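Local coordinates for protein HcgC (Methanococcus maripaludis S2, PDB 5O4J) that probably methylates a pyridinol precursor from S-adenosylmethionine as a C-methyltransferase in the biosynthesis of the iron-guanylylpyridinol cofactor of [Fe]-hydrogenase, at residues Gln74-Asp79 and Gly210-Glu215; Phe48-Ser53 and Ile70-Pro75. All blocks are in the same frame, centred on the assembly; numbering follows the deposited sequence.

Contact 1 of 2, residues Gln74-Asp79 and Gly210-Glu215; sequences QPHLKD and GTVFHE. With SAH (S-adenosyl-L-homocysteine), chain E.
Gln74 opens the approach with its aliphatic part: CG, anti to the backbone carbonyl carbon, meets the edge of the Phe213 ring at CE1 (4.1 Å) and lies close to the ribose of S-adenosylhomocysteine. The chain then bends at chi2 (-80°), and the amide plane stands nearly perpendicular to the phenyl ring, its OE1 lying in plane at the edge of the His76 imidazole. From Pro75 the backbone winds into a 3-10 segment. His76 sends its ring across, CG held in the crowded position between backbone N and carbonyl carbon (chi1 79°), so that NE2 donates to Val212 O at 2.7 Å. The nitrogen lies in the carbonyl plane, but the bond is bent at the hydrogen (141°). An alanine here would lose this cross-link and would probably loosen the hold of the 3-10 turn on the last turn of helix 208-213. Both elements line the hydroxyl side of the ribose, at the end of strand 65-72 of the Rossmann-like, mainly parallel sheet. Leu77 splits its two methyls: CD2 packs on Val212 CG1 at 3.7 Å, whereas CD1 sits 3.9 Å from Phe213 CE1 and 3.3 Å from the ligand's O3'. Phe213, against which Ile5 of the second subunit also packs, offers its edge to the ribose, while Val212 CG1 rests over one face near the rim.

Contact 2 of 2, residues Phe48-Ser53 and Ile70-Pro75; sequences FGAYLS and IVDIQP. With SAH (S-adenosyl-L-homocysteine), chain E.
Phe48 and Val71 lie side by side and point the same way from one face of the sheet, Phe48 CD1 resting 3.8 Å from Val71 CB; Leu94 of helix 91-99 packs against both. Their parallel strands are joined here by a nearly straight hydrogen bond from Gly49 N to Val71 O (2.9 Å). Beyond this pair the two chains part, and Ala50 turns its methyl toward the neighbouring strand, onto Ile70 CG2. Gly49, having no side chain, can bring its CA close to the sugar; a CB would be crowded by SAH O4' and, at these backbone angles, by the carbonyl O of Phe48. Asp72 sets its carboxylate between Ala50 N and the ribose hydroxyls, CG anti to the backbone N (chi1 -155°), and each oxygen has two partners. OD2 accepts from Ala50 N through its anti lone pair (2.9 Å) and from SAH O3' at 2.7 Å; OD1 receives SAH O2' at 2.7 Å and, again by its anti lone pair, Gln74 N, closing an Asx turn. Tyr51 presents its ring edge to the ligand's sulfur, and the cis peptide between Tyr51 and Leu52 goes with Leu52 CB lying over the centre of one ring face. Leu52 N (2.9 Å) and Ser53 N (3.3 Å) both donate to the SAH carboxylate O. An acidic residue at this strand end, gripping both ribose hydroxyls, recurs in Rossmann-type nucleotide and SAM binding. With four donors around it, the Asp72 carboxylate is held in a fixed rotation and would be expected to stay ionised.

Contact 2 comes first along the chain, joining the ends of the adjacent parallel strands 42-48 and 65-72 in the seven-stranded sheet; contact 1 begins where it finishes, since both include Gln74 and Pro75, and then reaches some 130 residues on to helix 208-213. Their centres lie 9 Å apart, on the same side of the chain's centre. They meet directly, Leu77 CD1 lying 3.4 Å from Asp72 OD1, and the rings of Phe213 and Tyr51 pack edge-to-face. Together they form part of the S-adenosylhomocysteine pocket, the strand ends and the loop after strand 42-48 gripping the ligand by hydrogen bonds while contact 1 packs against the hydroxyl side of its ribose, so that distant parts of the sequence contribute to one pocket.

Contact 1 of 2, residues Gln74-Asp79 and Gly210-Glu215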
loop_
_atom_site.group_PDB
_atom_site.type_symbol
_atom_site.label_atom_id
_atom_site.label_comp_id
_atom_site.label_asym_id
_atom_site.label_seq_id
_atom_site.Cartn_x
_atom_site.Cartn_y
_atom_site.Cartn_z
ATOM N N GLN A 74 -5.196 -37.102 5.758
ATOM C CA GLN A 74 -6.619 -36.958 6.036
ATOM C C GLN A 74 -7.409 -37.898 5.138
ATOM O O GLN A 74 -7.489 -37.652 3.924
ATOM C CB GLN A 74 -7.065 -35.514 5.798
ATOM C CG GLN A 74 -6.360 -34.482 6.654
ATOM C CD GLN A 74 -6.940 -34.395 8.055
ATOM O OE1 GLN A 74 -8.136 -34.616 8.260
ATOM N NE2 GLN A 74 -6.096 -34.065 9.027
ATOM N N PRO A 75 -8.012 -38.969 5.663
ATOM C CA PRO A 75 -8.753 -39.878 4.774
ATOM C C PRO A 75 -9.921 -39.225 4.055
ATOM O O PRO A 75 -10.233 -39.631 2.928
ATOM C CB PRO A 75 -9.218 -40.999 5.721
ATOM C CG PRO A 75 -9.089 -40.454 7.086
ATOM C CD PRO A 75 -7.964 -39.472 7.046
ATOM N N HIS A 76 -10.581 -38.227 4.649
ATOM C CA HIS A 76 -11.745 -37.644 3.986
ATOM C C HIS A 76 -11.376 -36.862 2.734
ATOM O O HIS A 76 -12.266 -36.548 1.935
ATOM C CB HIS A 76 -12.529 -36.746 4.953
ATOM C CG HIS A 76 -11.938 -35.387 5.144
ATOM N ND1 HIS A 76 -10.858 -35.153 5.968
ATOM C CD2 HIS A 76 -12.299 -34.181 4.642
ATOM C CE1 HIS A 76 -10.568 -33.864 5.951
ATOM N NE2 HIS A 76 -11.430 -33.251 5.158
ATOM N N LEU A 77 -10.096 -36.563 2.522
ATOM C CA LEU A 77 -9.734 -35.848 1.306
ATOM C C LEU A 77 -9.804 -36.720 0.062
ATOM O O LEU A 77 -9.567 -36.210 -1.040
ATOM C CB LEU A 77 -8.344 -35.235 1.451
ATOM C CG LEU A 77 -8.353 -33.899 2.198
ATOM C CD1 LEU A 77 -6.934 -33.441 2.450
ATOM C CD2 LEU A 77 -9.126 -32.825 1.427
ATOM N N LYS A 78 -10.142 -38.004 0.195
ATOM C CA LYS A 78 -10.527 -38.777 -0.979
ATOM C C LYS A 78 -11.624 -38.069 -1.762
ATOM O O LYS A 78 -11.712 -38.223 -2.985
ATOM C CB LYS A 78 -10.999 -40.173 -0.567
ATOM C CG LYS A 78 -12.161 -40.173 0.429
ATOM C CD LYS A 78 -12.867 -41.520 0.472
ATOM C CE LYS A 78 -13.520 -41.775 1.823
ATOM N NZ LYS A 78 -14.569 -40.774 2.169
ATOM N N ASP A 79 -12.462 -37.283 -1.074
ATOM C CA ASP A 79 -13.559 -36.567 -1.713
ATOM C C ASP A 79 -13.089 -35.431 -2.616
ATOM O O ASP A 79 -13.901 -34.904 -3.378
ATOM C CB ASP A 79 -14.518 -35.987 -0.656
ATOM C CG ASP A 79 -15.075 -37.038 0.292
ATOM O OD1 ASP A 79 -15.305 -38.178 -0.155
ATOM O OD2 ASP A 79 -15.324 -36.706 1.481
ATOM N N GLY A 210 -10.820 -24.010 6.811
ATOM C CA GLY A 210 -11.583 -24.615 7.889
ATOM C C GLY A 210 -12.680 -25.535 7.390
ATOM O O GLY A 210 -12.952 -26.580 7.986
ATOM N N THR A 211 -13.340 -25.154 6.293
ATOM C CA THR A 211 -14.372 -26.020 5.729
ATOM C C THR A 211 -13.799 -27.388 5.382
ATOM O O THR A 211 -14.452 -28.415 5.590
ATOM C CB THR A 211 -14.973 -25.361 4.491
ATOM O OG1 THR A 211 -15.341 -24.012 4.810
ATOM C CG2 THR A 211 -16.179 -26.133 4.007
ATOM N N VAL A 212 -12.565 -27.421 4.882
ATOM C CA VAL A 212 -11.944 -28.680 4.482
ATOM C C VAL A 212 -11.439 -29.455 5.690
ATOM O O VAL A 212 -11.649 -30.667 5.789
ATOM C CB VAL A 212 -10.793 -28.430 3.489
ATOM C CG1 VAL A 212 -10.105 -29.749 3.147
ATOM C CG2 VAL A 212 -11.307 -27.774 2.225
ATOM N N PHE A 213 -10.712 -28.790 6.591
ATOM C CA PHE A 213 -9.924 -29.504 7.591
ATOM C C PHE A 213 -10.539 -29.537 8.977
ATOM O O PHE A 213 -10.163 -30.402 9.769
ATOM C CB PHE A 213 -8.524 -28.903 7.678
ATOM C CG PHE A 213 -7.734 -29.155 6.459
ATOM C CD1 PHE A 213 -7.085 -30.361 6.297
ATOM C CD2 PHE A 213 -7.713 -28.227 5.423
ATOM C CE1 PHE A 213 -6.396 -30.634 5.144
ATOM C CE2 PHE A 213 -7.015 -28.492 4.259
ATOM C CZ PHE A 213 -6.359 -29.696 4.115
ATOM N N HIS A 214 -11.451 -28.624 9.293
ATOM C CA HIS A 214 -12.132 -28.626 10.579
ATOM C C HIS A 214 -13.555 -29.154 10.471
ATOM O O HIS A 214 -13.912 -30.092 11.179
ATOM C CB HIS A 214 -12.111 -27.211 11.160
ATOM C CG HIS A 214 -10.728 -26.692 11.395
ATOM N ND1 HIS A 214 -10.449 -25.353 11.556
ATOM C CD2 HIS A 214 -9.540 -27.339 11.482
ATOM C CE1 HIS A 214 -9.150 -25.198 11.743
ATOM N NE2 HIS A 214 -8.576 -26.387 11.698
ATOM N N GLU A 215 -14.345 -28.625 9.537
ATOM C CA GLU A 215 -15.677 -29.167 9.273
ATOM C C GLU A 215 -15.628 -30.460 8.471
ATOM O O GLU A 215 -16.559 -31.269 8.558
ATOM C CB GLU A 215 -16.503 -28.121 8.515
ATOM C CG GLU A 215 -16.709 -26.824 9.285
ATOM C CD GLU A 215 -17.286 -25.723 8.410
ATOM O OE1 GLU A 215 -17.145 -24.537 8.773
ATOM O OE2 GLU A 215 -17.875 -26.047 7.361
HETATM N N SAH E . 1.201 -26.584 -0.962
HETATM C CA SAH E . -0.234 -26.960 -1.143
HETATM C CB SAH E . -0.940 -26.942 0.212
HETATM C CG SAH E . -0.613 -28.188 1.032
HETATM S SD SAH E . -1.538 -28.249 2.546
HETATM C C SAH E . -0.947 -26.016 -2.067
HETATM O O SAH E . -2.170 -26.199 -2.288
HETATM O OXT SAH E . -0.293 -25.086 -2.558
HETATM C "C5'" SAH E . -1.027 -29.807 3.209
HETATM C "C4'" SAH E . -1.734 -30.995 2.566
HETATM O "O4'" SAH E . -0.942 -32.168 2.793
HETATM C "C3'" SAH E . -3.073 -31.270 3.222
HETATM O "O3'" SAH E . -3.982 -31.896 2.303
HETATM C "C2'" SAH E . -2.676 -32.195 4.347
HETATM O "O2'" SAH E . -3.748 -32.987 4.870
HETATM C "C1'" SAH E . -1.628 -33.055 3.682
HETATM N N9 SAH E . -0.621 -33.600 4.606
HETATM C C8 SAH E . -0.055 -32.965 5.657
HETATM N N7 SAH E . 0.857 -33.780 6.245
HETATM C C5 SAH E . 0.879 -34.930 5.542
HETATM C C6 SAH E . 1.620 -36.204 5.613
HETATM N N6 SAH E . 2.536 -36.403 6.588
HETATM N N1 SAH E . 1.341 -37.143 4.689
HETATM C C2 SAH E . 0.441 -36.954 3.713
HETATM N N3 SAH E . -0.275 -35.824 3.585
HETATM C C4 SAH E . -0.092 -34.805 4.460
#

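Contact 2 of 2, residues Phe48-Ser53 and Ile70-Pro75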
loop_
_atom_site.group_PDB
_atom_site.type_symbol
_atom_site.label_atom_id
_atom_site.label_comp_id
_atom_site.label_asym_id
_atom_site.label_seq_id
_atom_site.Cartn_x
_atom_site.Cartn_y
_atom_site.Cartn_z
ATOM N N PHE A 48 2.103 -36.642 -2.496
ATOM C CA PHE A 48 1.703 -36.386 -1.116
ATOM C C PHE A 48 1.029 -35.021 -1.032
ATOM O O PHE A 48 1.610 -34.009 -1.443
ATOM C CB PHE A 48 2.905 -36.432 -0.171
ATOM C CG PHE A 48 3.508 -37.795 -0.013
ATOM C CD1 PHE A 48 3.027 -38.675 0.937
ATOM C CD2 PHE A 48 4.571 -38.186 -0.807
ATOM C CE1 PHE A 48 3.581 -39.931 1.084
ATOM C CE2 PHE A 48 5.131 -39.440 -0.660
ATOM C CZ PHE A 48 4.640 -40.308 0.286
ATOM N N GLY A 49 -0.194 -34.997 -0.498
ATOM C CA GLY A 49 -0.920 -33.761 -0.286
ATOM C C GLY A 49 -1.989 -33.516 -1.330
ATOM O O GLY A 49 -1.700 -33.016 -2.418
ATOM N N ALA A 50 -3.229 -33.881 -1.008
ATOM C CA ALA A 50 -4.327 -33.754 -1.965
ATOM C C ALA A 50 -4.804 -32.311 -2.079
ATOM O O ALA A 50 -5.154 -31.849 -3.170
ATOM C CB ALA A 50 -5.483 -34.667 -1.560
ATOM N N TYR A 51 -4.835 -31.593 -0.963
ATOM C CA TYR A 51 -5.283 -30.212 -0.941
ATOM C C TYR A 51 -4.076 -29.290 -1.101
ATOM O O TYR A 51 -3.020 -29.599 -0.540
ATOM C CB TYR A 51 -6.017 -29.943 0.372
ATOM C CG TYR A 51 -6.266 -28.487 0.693
ATOM C CD1 TYR A 51 -5.286 -27.717 1.290
ATOM C CD2 TYR A 51 -7.496 -27.900 0.436
ATOM C CE1 TYR A 51 -5.502 -26.400 1.598
ATOM C CE2 TYR A 51 -7.730 -26.580 0.755
ATOM C CZ TYR A 51 -6.729 -25.830 1.332
ATOM O OH TYR A 51 -6.968 -24.503 1.646
ATOM N N LEU A 52 -4.168 -28.189 -1.857
ATOM C CA LEU A 52 -5.296 -27.797 -2.708
ATOM C C LEU A 52 -4.966 -28.074 -4.182
ATOM O O LEU A 52 -5.851 -28.382 -4.969
ATOM C CB LEU A 52 -5.611 -26.320 -2.491
ATOM C CG LEU A 52 -6.713 -25.669 -3.315
ATOM C CD1 LEU A 52 -7.997 -26.494 -3.298
ATOM C CD2 LEU A 52 -6.988 -24.250 -2.806
ATOM N N SER A 53 -3.695 -27.956 -4.561
ATOM C CA SER A 53 -3.295 -28.203 -5.947
ATOM C C SER A 53 -3.014 -29.670 -6.237
ATOM O O SER A 53 -2.905 -30.042 -7.416
ATOM C CB SER A 53 -2.053 -27.380 -6.320
ATOM O OG SER A 53 -1.549 -26.627 -5.234
ATOM N N ILE A 70 -2.476 -40.602 -4.984
ATOM C CA ILE A 70 -2.475 -39.478 -4.057
ATOM C C ILE A 70 -2.470 -40.044 -2.648
ATOM O O ILE A 70 -3.279 -40.922 -2.326
ATOM C CB ILE A 70 -3.700 -38.571 -4.273
ATOM C CG1 ILE A 70 -3.460 -37.600 -5.433
ATOM C CG2 ILE A 70 -4.066 -37.815 -2.976
ATOM C CD1 ILE A 70 -2.948 -36.220 -5.017
ATOM N N VAL A 71 -1.580 -39.532 -1.803
ATOM C CA VAL A 71 -1.523 -39.915 -0.401
ATOM C C VAL A 71 -1.818 -38.679 0.424
ATOM O O VAL A 71 -1.221 -37.623 0.194
ATOM C CB VAL A 71 -0.162 -40.512 -0.006
ATOM C CG1 VAL A 71 -0.133 -40.827 1.497
ATOM C CG2 VAL A 71 0.134 -41.747 -0.836
ATOM N N ASP A 72 -2.744 -38.808 1.372
ATOM C CA ASP A 72 -3.007 -37.730 2.303
ATOM C C ASP A 72 -3.232 -38.300 3.690
ATOM O O ASP A 72 -3.834 -39.367 3.847
ATOM C CB ASP A 72 -4.211 -36.892 1.895
ATOM C CG ASP A 72 -4.141 -35.486 2.466
ATOM O OD1 ASP A 72 -4.379 -35.321 3.680
ATOM O OD2 ASP A 72 -3.787 -34.558 1.707
ATOM N N ILE A 73 -2.730 -37.578 4.690
ATOM C CA ILE A 73 -2.924 -37.969 6.078
ATOM C C ILE A 73 -4.389 -37.892 6.479
ATOM O O ILE A 73 -4.805 -38.566 7.426
ATOM C CB ILE A 73 -2.025 -37.098 6.983
ATOM C CG1 ILE A 73 -1.912 -37.712 8.382
ATOM C CG2 ILE A 73 -2.536 -35.657 7.064
ATOM C CD1 ILE A 73 -0.769 -37.129 9.190
ATOM N N GLN A 74 -5.196 -37.102 5.758
ATOM C CA GLN A 74 -6.619 -36.958 6.036
ATOM C C GLN A 74 -7.409 -37.898 5.138
ATOM O O GLN A 74 -7.489 -37.652 3.924
ATOM C CB GLN A 74 -7.065 -35.514 5.798
ATOM C CG GLN A 74 -6.360 -34.482 6.654
ATOM C CD GLN A 74 -6.940 -34.395 8.055
ATOM O OE1 GLN A 74 -8.136 -34.616 8.260
ATOM N NE2 GLN A 74 -6.096 -34.065 9.027
ATOM N N PRO A 75 -8.012 -38.969 5.663
ATOM C CA PRO A 75 -8.753 -39.878 4.774
ATOM C C PRO A 75 -9.921 -39.225 4.055
ATOM O O PRO A 75 -10.233 -39.631 2.928
ATOM C CB PRO A 75 -9.218 -40.999 5.721
ATOM C CG PRO A 75 -9.089 -40.454 7.086
ATOM C CD PRO A 75 -7.964 -39.472 7.046
HETATM N N SAH E . 1.201 -26.584 -0.962
HETATM C CA SAH E . -0.234 -26.960 -1.143
HETATM C CB SAH E . -0.940 -26.942 0.212
HETATM C CG SAH E . -0.613 -28.188 1.032
HETATM S SD SAH E . -1.538 -28.249 2.546
HETATM C C SAH E . -0.947 -26.016 -2.067
HETATM O O SAH E . -2.170 -26.199 -2.288
HETATM O OXT SAH E . -0.293 -25.086 -2.558
HETATM C "C5'" SAH E . -1.027 -29.807 3.209
HETATM C "C4'" SAH E . -1.734 -30.995 2.566
HETATM O "O4'" SAH E . -0.942 -32.168 2.793
HETATM C "C3'" SAH E . -3.073 -31.270 3.222
HETATM O "O3'" SAH E . -3.982 -31.896 2.303
HETATM C "C2'" SAH E . -2.676 -32.195 4.347
HETATM O "O2'" SAH E . -3.748 -32.987 4.870
HETATM C "C1'" SAH E . -1.628 -33.055 3.682
HETATM N N9 SAH E . -0.621 -33.600 4.606
HETATM C C8 SAH E . -0.055 -32.965 5.657
HETATM N N7 SAH E . 0.857 -33.780 6.245
HETATM C C5 SAH E . 0.879 -34.930 5.542
HETATM C C6 SAH E . 1.620 -36.204 5.613
HETATM N N6 SAH E . 2.536 -36.403 6.588
HETATM N N1 SAH E . 1.341 -37.143 4.689
HETATM C C2 SAH E . 0.441 -36.954 3.713
HETATM N N3 SAH E . -0.275 -35.824 3.585
HETATM C C4 SAH E . -0.092 -34.805 4.460
#